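Local coordinates for oxetanocin-like protein (Pyrococcus furiosus, PDB 1XX7) that probably hydrolyses 2'-deoxyribonucleoside 5'-phosphates to deoxyribonucleosides and phosphate, as a metal-dependent phosphatase of the HD-domain superfamily, at residues 22-27 against 82-87; 17-22 against 75-80; 51-56 against 125-130; 43-48 against 133-138. One frame throughout, in Å; residues are numbered along the deposited sequence.

Contact 1: 22-27 against 82-87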
# COMPACT_ATOMS: atom_id res chain seq x y z
N ILE A 22 12.27 4.15 -4.91
CA ILE A 22 12.56 5.32 -4.08
C ILE A 22 11.40 6.34 -4.17
O ILE A 22 11.00 6.73 -5.27
CB ILE A 22 13.97 5.91 -4.45
CG1 ILE A 22 15.06 4.95 -3.96
CG2 ILE A 22 14.20 7.28 -3.80
CD1 ILE A 22 16.45 5.14 -4.63
N PRO A 23 10.76 6.66 -3.02
CA PRO A 23 9.66 7.62 -3.07
C PRO A 23 10.10 9.10 -3.22
O PRO A 23 11.20 9.53 -2.85
CB PRO A 23 8.88 7.37 -1.75
CG PRO A 23 9.82 6.71 -0.87
CD PRO A 23 10.98 6.14 -1.65
N ARG A 24 9.22 9.83 -3.87
CA ARG A 24 9.27 11.25 -3.84
C ARG A 24 8.84 11.69 -2.38
O ARG A 24 7.63 11.62 -2.00
CB ARG A 24 8.32 11.74 -4.93
CG ARG A 24 8.84 11.43 -6.32
CD ARG A 24 9.75 12.57 -6.83
NE ARG A 24 8.94 13.75 -7.17
CZ ARG A 24 9.41 15.00 -7.34
NH1 ARG A 24 8.57 15.99 -7.64
NH2 ARG A 24 10.70 15.28 -7.19
N MET A 25 9.84 12.13 -1.60
CA MET A 25 9.72 12.27 -0.13
C MET A 25 8.81 13.42 0.32
O MET A 25 8.11 13.28 1.31
CB MET A 25 11.10 12.40 0.54
CG MET A 25 11.84 11.08 0.66
SD MET A 25 11.13 9.83 1.83
CE MET A 25 10.47 10.84 3.05
N GLY A 26 8.83 14.51 -0.42
CA GLY A 26 7.92 15.63 -0.18
C GLY A 26 6.48 15.17 0.03
O GLY A 26 5.86 15.47 1.04
N TRP A 27 5.95 14.37 -0.91
CA TRP A 27 4.57 13.85 -0.77
C TRP A 27 4.45 13.00 0.51
O TRP A 27 3.51 13.14 1.28
CB TRP A 27 4.14 13.02 -2.00
CG TRP A 27 4.47 13.65 -3.35
CD1 TRP A 27 5.20 13.09 -4.35
CD2 TRP A 27 4.08 14.97 -3.83
NE1 TRP A 27 5.30 13.96 -5.40
CE2 TRP A 27 4.61 15.11 -5.13
CE3 TRP A 27 3.34 16.04 -3.28
CZ2 TRP A 27 4.44 16.28 -5.90
CZ3 TRP A 27 3.16 17.23 -4.06
CH2 TRP A 27 3.73 17.34 -5.35
N ILE A 82 21.49 8.71 -3.49
CA ILE A 82 21.34 9.74 -2.44
C ILE A 82 19.93 9.75 -1.81
O ILE A 82 19.76 10.26 -0.70
CB ILE A 82 21.64 11.14 -3.03
CG1 ILE A 82 23.11 11.25 -3.50
CG2 ILE A 82 21.27 12.30 -2.05
CD1 ILE A 82 24.16 10.81 -2.47
N THR A 83 18.95 9.16 -2.52
CA THR A 83 17.50 9.32 -2.25
C THR A 83 17.05 10.73 -2.59
O THR A 83 17.85 11.60 -2.89
CB THR A 83 17.04 8.96 -0.80
OG1 THR A 83 17.45 9.99 0.13
CG2 THR A 83 17.60 7.61 -0.39
N ASP A 84 15.73 10.93 -2.55
CA ASP A 84 15.13 12.20 -2.84
C ASP A 84 15.07 13.00 -1.51
O ASP A 84 14.13 12.90 -0.76
CB ASP A 84 13.72 11.97 -3.41
CG ASP A 84 13.04 13.25 -3.80
OD1 ASP A 84 13.74 14.24 -4.07
OD2 ASP A 84 11.80 13.29 -3.79
N LEU A 85 16.09 13.79 -1.23
CA LEU A 85 16.13 14.56 -0.00
C LEU A 85 15.04 15.65 -0.02
O LEU A 85 14.94 16.45 -0.97
CB LEU A 85 17.52 15.14 0.25
CG LEU A 85 18.59 14.05 0.37
CD1 LEU A 85 19.98 14.66 0.55
CD2 LEU A 85 18.28 13.09 1.50
N PRO A 86 14.17 15.64 1.02
CA PRO A 86 13.14 16.68 1.10
C PRO A 86 13.74 18.02 1.47
O PRO A 86 14.93 18.10 1.85
CB PRO A 86 12.19 16.14 2.20
CG PRO A 86 13.05 15.21 3.05
CD PRO A 86 14.12 14.68 2.15
N LEU A 87 12.92 19.07 1.38
CA LEU A 87 13.37 20.43 1.70
C LEU A 87 13.93 20.53 3.11
O LEU A 87 14.91 21.23 3.33
CB LEU A 87 12.22 21.42 1.53
CG LEU A 87 11.80 21.69 0.09
CD1 LEU A 87 10.31 22.10 0.03
CD2 LEU A 87 12.68 22.76 -0.55
O HOH W 1 13.58 9.10 -1.42
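Asp84 is the residue on which the loop 82-87 grips the segment 22-27, and it accepts the one direct hydrogen bond across the contact, from the backbone N of Met25. CG lies anti to the backbone N (chi1 -178°), and from there OD2 accepts the bond from Met25 N at 3.2 Å. The N-H meets this oxygen on its anti side, 35° out of the carboxylate plane. Because Arg24 is the N-cap residue, this amide opens the helix 25-30, whose positive end probably stabilises the carboxylate. The same part is packed closely: OD2 lies 3.3 Å from Arg24 CA, Asp84 CB rests 3.6 Å from Pro23 O, and Met25 CG stands 3.3 Å from Asp84 O. A water joins the backbones as well, donating to Pro23 O and accepting from Asp84 N. An alanine in place of Asp84 would probably leave the Met25 amide without its mate and the first turn of the helix less firmly held.

Either end of the contact is looser. Ile22 CG2 comes no closer than 4.2 Å to Thr83 CA, and Met25 CB meets Pro86 CD at 4.1 Å. The guanidinium of Arg24, a partly exposed residue, offers Asp84 OD2 only its charge, no N-H pointing at that oxygen; its salt bridge runs from NE to Glu36, and the side chain reaches within about 4 Å of the nickel ion. Helix 38-58 borders the contact through Val38 and His41, helix 123-145 touches Arg24 and Trp27 through Met136, and Pro86 packs on Thr83 of a second subunit.

Contact 2: 17-22 against 75-80. With NI (nickel (II) ion), chain G.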
# COMPACT_ATOMS: atom_id res chain seq x y z
N GLY A 17 16.69 1.04 -11.81
CA GLY A 17 15.60 0.32 -11.15
C GLY A 17 15.34 0.76 -9.71
O GLY A 17 14.23 0.70 -9.24
N LYS A 18 16.37 1.23 -9.02
CA LYS A 18 16.20 1.80 -7.69
C LYS A 18 15.21 2.99 -7.64
O LYS A 18 14.42 3.14 -6.67
CB LYS A 18 17.55 2.18 -7.13
CG LYS A 18 18.41 1.04 -6.71
CD LYS A 18 19.71 1.65 -6.13
CE LYS A 18 20.79 0.65 -5.65
NZ LYS A 18 20.17 -0.65 -5.42
N LEU A 19 15.19 3.78 -8.71
CA LEU A 19 14.23 4.87 -8.86
C LEU A 19 12.82 4.42 -8.94
O LEU A 19 11.93 5.24 -8.72
CB LEU A 19 14.51 5.73 -10.09
CG LEU A 19 15.85 6.45 -10.19
CD1 LEU A 19 15.78 7.52 -11.32
CD2 LEU A 19 16.23 7.08 -8.92
N LYS A 20 12.58 3.13 -9.27
CA LYS A 20 11.20 2.62 -9.28
C LYS A 20 10.63 2.49 -7.88
O LYS A 20 9.43 2.47 -7.70
CB LYS A 20 11.06 1.29 -10.00
CG LYS A 20 11.43 1.33 -11.49
CD LYS A 20 11.15 -0.04 -12.10
CE LYS A 20 11.71 -0.24 -13.51
NZ LYS A 20 11.12 -1.51 -14.11
N ARG A 21 11.51 2.38 -6.92
CA ARG A 21 11.14 2.08 -5.54
C ARG A 21 11.33 3.25 -4.59
O ARG A 21 10.63 3.33 -3.61
CB ARG A 21 11.93 0.88 -5.05
CG ARG A 21 11.67 -0.27 -5.95
CD ARG A 21 12.18 -1.52 -5.40
NE ARG A 21 13.62 -1.53 -5.23
CZ ARG A 21 14.51 -1.80 -6.17
NH1 ARG A 21 14.16 -2.01 -7.43
NH2 ARG A 21 15.79 -1.81 -5.85
N ILE A 22 12.27 4.15 -4.91
CA ILE A 22 12.56 5.32 -4.08
C ILE A 22 11.40 6.34 -4.17
O ILE A 22 11.00 6.73 -5.27
CB ILE A 22 13.97 5.91 -4.45
CG1 ILE A 22 15.06 4.95 -3.96
CG2 ILE A 22 14.20 7.28 -3.80
CD1 ILE A 22 16.45 5.14 -4.63
N HIS A 75 18.32 13.34 -14.92
CA HIS A 75 18.41 14.47 -14.01
C HIS A 75 18.26 14.14 -12.50
O HIS A 75 18.87 14.81 -11.66
CB HIS A 75 17.49 15.59 -14.45
CG HIS A 75 16.13 15.49 -13.89
ND1 HIS A 75 15.17 14.65 -14.41
CD2 HIS A 75 15.56 16.08 -12.82
CE1 HIS A 75 14.07 14.73 -13.69
NE2 HIS A 75 14.27 15.61 -12.72
N ASP A 76 17.49 13.09 -12.17
CA ASP A 76 17.31 12.67 -10.78
C ASP A 76 17.89 11.27 -10.55
O ASP A 76 17.66 10.68 -9.50
CB ASP A 76 15.83 12.68 -10.41
CG ASP A 76 15.33 14.07 -10.08
OD1 ASP A 76 16.14 14.99 -9.96
OD2 ASP A 76 14.11 14.26 -9.93
N LEU A 77 18.71 10.78 -11.48
CA LEU A 77 19.29 9.46 -11.37
C LEU A 77 20.29 9.31 -10.19
O LEU A 77 20.44 8.21 -9.64
CB LEU A 77 19.97 9.11 -12.68
CG LEU A 77 20.42 7.67 -12.92
CD1 LEU A 77 19.35 6.59 -12.50
CD2 LEU A 77 20.77 7.57 -14.40
N GLY A 78 20.94 10.41 -9.82
CA GLY A 78 21.77 10.46 -8.62
C GLY A 78 21.01 10.16 -7.32
O GLY A 78 21.63 9.79 -6.30
N GLU A 79 19.68 10.30 -7.36
CA GLU A 79 18.83 9.97 -6.24
C GLU A 79 18.71 8.46 -6.01
O GLU A 79 18.33 8.04 -4.92
CB GLU A 79 17.44 10.63 -6.39
CG GLU A 79 17.58 12.13 -6.49
CD GLU A 79 16.28 12.92 -6.42
OE1 GLU A 79 15.17 12.38 -6.62
OE2 GLU A 79 16.41 14.13 -6.19
N ALA A 80 19.06 7.65 -7.01
CA ALA A 80 19.20 6.22 -6.85
C ALA A 80 20.17 5.89 -5.73
O ALA A 80 19.99 4.91 -5.04
CB ALA A 80 19.65 5.54 -8.17
NI NI G . 13.07 15.94 -10.76
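Leu19 and Ala80 meet midway between two flat groups that stand at opposite margins of the contact. On one margin the guanidinium of Arg21 has Lys18 CA over one face, 3.9 Å above its plane and offset toward the rim. On the other, the His75 ring has Asp76 CB over one face, again toward the rim, while NE2 of the ring binds nickel at 2.3 Å and ND1 donates to Ala72 O. Its CG takes the crowded position between backbone N and carbonyl carbon (chi1 89°). Asp76 OD2 is the second ligand, 2.1 Å from the ion; His41 and Asp132 supply the others.

Between these margins the contact is made by aliphatic carbons, some of them against carbonyl oxygens. Leu19 sends CD1 to Leu77 CD1 at 3.9 Å, the two side chains crossing at about a right angle, and CD2 to Ala80 CB at 3.8 Å. Ile22 CD1 sits 3.5 Å from Glu79 O, and Lys18 CD lies 3.4 Å from Ala80 O. The amides of Glu79 and Ala80 are bonded within their own segment, to Asp76 O and Leu77 O. No hydrogen bond crosses, which implies that hydrophobic burial and shape join this metal-binding turn to segment 17-22.

Contact 3: 51-56 against 125-130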
# COMPACT_ATOMS: atom_id res chain seq x y z
N LEU A 51 6.94 17.42 -24.93
CA LEU A 51 5.80 18.27 -25.20
C LEU A 51 6.19 19.77 -25.29
O LEU A 51 5.83 20.46 -26.25
CB LEU A 51 4.73 18.07 -24.11
CG LEU A 51 3.30 18.18 -24.61
CD1 LEU A 51 2.90 16.92 -25.46
CD2 LEU A 51 2.31 18.41 -23.44
N LEU A 52 6.93 20.26 -24.30
CA LEU A 52 7.33 21.66 -24.31
C LEU A 52 8.30 21.96 -25.46
O LEU A 52 8.14 22.96 -26.14
CB LEU A 52 7.91 22.10 -22.96
CG LEU A 52 7.03 21.98 -21.68
CD1 LEU A 52 7.86 22.24 -20.46
CD2 LEU A 52 5.88 22.89 -21.68
N ALA A 53 9.31 21.11 -25.67
CA ALA A 53 10.20 21.22 -26.82
C ALA A 53 9.38 21.42 -28.11
O ALA A 53 9.68 22.32 -28.90
CB ALA A 53 11.09 19.99 -26.94
N GLU A 54 8.33 20.63 -28.29
CA GLU A 54 7.49 20.77 -29.50
C GLU A 54 6.65 22.04 -29.58
O GLU A 54 6.61 22.67 -30.63
CB GLU A 54 6.67 19.50 -29.75
CG GLU A 54 7.59 18.33 -30.16
CD GLU A 54 8.64 18.73 -31.30
OE1 GLU A 54 8.15 18.89 -32.46
OE2 GLU A 54 9.92 18.88 -31.01
N GLU A 55 6.03 22.43 -28.48
CA GLU A 55 5.42 23.76 -28.36
C GLU A 55 6.41 24.94 -28.69
O GLU A 55 6.01 25.93 -29.32
CB GLU A 55 4.82 23.93 -26.96
CG GLU A 55 4.24 25.31 -26.66
CD GLU A 55 3.14 25.73 -27.66
OE1 GLU A 55 2.39 24.84 -28.13
OE2 GLU A 55 3.03 26.95 -27.95
N LEU A 56 7.67 24.81 -28.24
CA LEU A 56 8.71 25.83 -28.49
C LEU A 56 9.11 25.90 -29.97
O LEU A 56 9.37 26.98 -30.50
CB LEU A 56 9.95 25.57 -27.60
CG LEU A 56 9.81 26.00 -26.12
CD1 LEU A 56 10.93 25.53 -25.28
CD2 LEU A 56 9.69 27.52 -25.99
N GLY A 125 18.86 23.10 -20.34
CA GLY A 125 18.81 23.09 -18.88
C GLY A 125 17.59 23.79 -18.30
O GLY A 125 16.95 23.28 -17.38
N GLN A 126 17.27 24.97 -18.83
CA GLN A 126 16.07 25.69 -18.41
C GLN A 126 14.80 24.93 -18.74
O GLN A 126 13.83 24.94 -17.95
CB GLN A 126 15.95 27.02 -19.15
CG GLN A 126 17.01 28.05 -18.86
CD GLN A 126 16.80 29.27 -19.75
OE1 GLN A 126 15.70 29.83 -19.80
NE2 GLN A 126 17.83 29.68 -20.44
N LEU A 127 14.77 24.36 -19.94
CA LEU A 127 13.61 23.57 -20.38
C LEU A 127 13.28 22.39 -19.42
O LEU A 127 12.12 22.17 -19.10
CB LEU A 127 13.80 23.05 -21.82
CG LEU A 127 12.66 22.14 -22.34
CD1 LEU A 127 11.31 22.80 -22.27
CD2 LEU A 127 12.94 21.70 -23.77
N VAL A 128 14.30 21.65 -19.00
CA VAL A 128 14.08 20.50 -18.14
C VAL A 128 13.75 20.93 -16.72
O VAL A 128 12.95 20.28 -16.06
CB VAL A 128 15.28 19.52 -18.17
CG1 VAL A 128 14.98 18.33 -17.29
CG2 VAL A 128 15.56 19.03 -19.59
N LYS A 129 14.35 22.03 -16.25
CA LYS A 129 13.93 22.64 -14.99
C LYS A 129 12.46 23.07 -14.96
O LYS A 129 11.73 22.88 -13.96
CB LYS A 129 14.84 23.85 -14.64
CG LYS A 129 14.73 24.33 -13.17
CD LYS A 129 15.36 23.37 -12.12
CE LYS A 129 16.88 23.61 -12.01
NZ LYS A 129 17.66 22.71 -11.10
N ILE A 130 12.00 23.64 -16.06
CA ILE A 130 10.60 23.96 -16.19
C ILE A 130 9.73 22.71 -16.14
O ILE A 130 8.72 22.69 -15.47
CB ILE A 130 10.34 24.78 -17.46
CG1 ILE A 130 10.87 26.20 -17.24
CG2 ILE A 130 8.82 24.88 -17.74
CD1 ILE A 130 10.96 26.99 -18.52
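Leu127 reaches from helix 123-145 into the side of helix 38-58, between Leu52, Ala53 and Leu56. Its CB points at the other helix but is too far back to touch it. CG, anti to the backbone N (chi1 177°), carries the branch onward, and the two methyls do the touching. CD1 presses on Leu52 CB at 3.5 Å, and its other neighbours are Leu52 CD1 at 3.9 Å and Leu56 CD1 at 4.1 Å; the Leu56 and Leu127 side chains run past one another in opposing senses. CD2 turns to the small residue of the group and meets Ala53 CB at 4.0 Å. With Thr49, which Leu127 also touches, these residues stand at the four corners of a hole in the helix surface, and the leucine sits as a knob in that hole.

Beside it, Leu52 CD1 reaches Ile130 CG2 at 3.9 Å. The local axes stay 10.6 Å apart and run at 125° to each other, partly antiparallel, which confines the touching to a few side chains. Ile63 of a loop and Ile166 of another extend the apolar surroundings of Leu127 and Ile130. Every contact here is between carbon atoms, which implies that burial of branched aliphatic groups, with no polar bond, joins the two helices at this level.

Contact 4: 43-48 against 133-138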
# COMPACT_ATOMS: atom_id res chain seq x y z
N TYR A 43 9.79 9.93 -15.48
CA TYR A 43 9.03 9.63 -16.68
C TYR A 43 8.23 10.82 -17.21
O TYR A 43 8.30 11.14 -18.43
CB TYR A 43 8.05 8.46 -16.50
CG TYR A 43 7.21 8.38 -17.72
CD1 TYR A 43 7.77 7.93 -18.93
CD2 TYR A 43 5.94 8.86 -17.74
CE1 TYR A 43 7.04 7.93 -20.10
CE2 TYR A 43 5.19 8.87 -18.93
CZ TYR A 43 5.77 8.39 -20.10
OH TYR A 43 5.10 8.40 -21.28
N ARG A 44 7.41 11.43 -16.35
CA ARG A 44 6.56 12.55 -16.83
C ARG A 44 7.36 13.82 -17.10
O ARG A 44 6.97 14.63 -17.97
CB ARG A 44 5.35 12.84 -15.93
CG ARG A 44 4.28 13.59 -16.70
CD ARG A 44 2.95 13.65 -16.04
NE ARG A 44 3.01 14.43 -14.82
CZ ARG A 44 1.97 14.70 -14.04
NH1 ARG A 44 0.74 14.36 -14.41
NH2 ARG A 44 2.16 15.38 -12.93
N VAL A 45 8.47 13.99 -16.40
CA VAL A 45 9.41 15.09 -16.71
C VAL A 45 9.94 14.95 -18.19
O VAL A 45 9.96 15.95 -18.93
CB VAL A 45 10.60 15.18 -15.69
CG1 VAL A 45 11.67 16.17 -16.15
CG2 VAL A 45 10.09 15.58 -14.33
N ALA A 46 10.36 13.73 -18.57
CA ALA A 46 10.77 13.41 -19.93
C ALA A 46 9.64 13.68 -20.89
O ALA A 46 9.83 14.40 -21.91
CB ALA A 46 11.25 11.97 -20.06
N PHE A 47 8.43 13.18 -20.54
CA PHE A 47 7.25 13.47 -21.33
C PHE A 47 6.97 14.98 -21.52
O PHE A 47 6.61 15.42 -22.61
CB PHE A 47 6.00 12.76 -20.79
CG PHE A 47 4.77 13.05 -21.58
CD1 PHE A 47 4.51 12.38 -22.74
CD2 PHE A 47 3.89 14.05 -21.19
CE1 PHE A 47 3.36 12.69 -23.50
CE2 PHE A 47 2.76 14.33 -21.94
CZ PHE A 47 2.50 13.64 -23.09
N ILE A 48 7.03 15.73 -20.43
CA ILE A 48 6.67 17.14 -20.48
C ILE A 48 7.73 17.88 -21.29
O ILE A 48 7.41 18.77 -22.07
CB ILE A 48 6.56 17.76 -19.06
CG1 ILE A 48 5.34 17.23 -18.33
CG2 ILE A 48 6.54 19.33 -19.13
CD1 ILE A 48 5.38 17.45 -16.86
N LYS A 133 9.46 21.17 -12.51
CA LYS A 133 8.57 21.95 -11.68
C LYS A 133 7.14 21.81 -12.08
O LYS A 133 6.26 21.76 -11.23
CB LYS A 133 9.02 23.42 -11.71
CG LYS A 133 10.32 23.61 -10.90
CD LYS A 133 11.04 24.90 -11.24
CE LYS A 133 12.30 25.07 -10.38
NZ LYS A 133 12.03 24.65 -8.95
N LEU A 134 6.88 21.72 -13.38
CA LEU A 134 5.51 21.48 -13.87
C LEU A 134 4.95 20.11 -13.48
O LEU A 134 3.80 20.01 -13.13
CB LEU A 134 5.42 21.66 -15.37
CG LEU A 134 5.63 23.12 -15.83
CD1 LEU A 134 5.41 23.19 -17.32
CD2 LEU A 134 4.74 24.09 -15.11
N ASP A 135 5.77 19.06 -13.57
CA ASP A 135 5.36 17.76 -13.12
C ASP A 135 4.92 17.82 -11.62
O ASP A 135 3.87 17.32 -11.26
CB ASP A 135 6.48 16.75 -13.26
CG ASP A 135 6.15 15.44 -12.60
OD1 ASP A 135 5.23 14.72 -13.08
OD2 ASP A 135 6.79 15.15 -11.58
N MET A 136 5.75 18.46 -10.79
CA MET A 136 5.50 18.63 -9.34
C MET A 136 4.22 19.38 -9.00
O MET A 136 3.49 18.96 -8.14
CB MET A 136 6.67 19.32 -8.66
CG MET A 136 6.61 19.19 -7.16
SD MET A 136 8.01 19.93 -6.24
CE MET A 136 7.42 21.65 -6.41
N ILE A 137 3.97 20.48 -9.69
CA ILE A 137 2.86 21.33 -9.39
C ILE A 137 1.60 20.66 -9.83
O ILE A 137 0.57 20.74 -9.13
CB ILE A 137 2.96 22.72 -10.12
CG1 ILE A 137 4.21 23.48 -9.70
CG2 ILE A 137 1.74 23.59 -9.79
CD1 ILE A 137 4.48 24.65 -10.62
N ILE A 138 1.65 20.03 -10.99
CA ILE A 138 0.50 19.31 -11.50
C ILE A 138 0.21 18.07 -10.64
O ILE A 138 -0.94 17.77 -10.40
CB ILE A 138 0.65 18.95 -13.00
CG1 ILE A 138 0.67 20.21 -13.86
CG2 ILE A 138 -0.52 18.07 -13.45
CD1 ILE A 138 1.17 19.97 -15.35
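The local axes of helices 43-48 and 133-138 pass 9.2 Å apart at 119°, and their CA atoms come nearest at Val45 and Asp135. Arg44 extends from its backbone until chi3 (65°) bends NE toward Asp135. There NE donates to OD1 at 2.8 Å, the N-H meeting the anti lone pair at 143°, with OD1 tilted somewhat out of the guanidinium plane. NH2 adds weak bonds to the same OD1 and, at the in-plane edge, to the backbone Asp135 O, both at 3.1 Å. Ile138 CG2 lies obliquely against the guanidinium, 3.8 Å from NH2. NH1 forms a salt bridge with Glu142 and a hydrogen bond with Ile13 O of a third subunit, whose Lys20 shares OD1. A leucine in place of Arg44 would probably leave Asp135 OD1 without its partner in this chain and Glu142 without its mate.

Apolar groups flank the carboxylate stem: Val45 CG2 is 3.9 Å and Ile48 CD1 3.8 Å from Asp135 CB. The other carboxylate oxygen, OD2, accepts from His41 ND1, so Asp135 probably helps to orient this nickel ligand from the second shell. Two helices carrying the first histidine and the last aspartate of an H...HD...D metal site, joined in this way close to the ion, fit the helical HD-domain fold.

How the contacts relate
From the N terminus, helix 10-18 and the turn after it meet residues 75-80 in contact 2, and the next residues, 22-27, meet 82-87 in contact 1. Their segments alternate, so the two loops cross; they share Ile22, and the like charges of Asp84 and Glu79 come close between them. Helix 38-58 then enters with 43-48 and 51-56, whose partners wait on helix 123-145. Contact 3 is nested inside the loop closed by contact 4, and both cross contacts 1 and 2. Contact 4 touches the other three: Leu52 of contact 3 packs on its Leu134, and its Val45 on His75. Together they tie the N-terminal segments, the metal-binding turn and the two long helices around the nickel site.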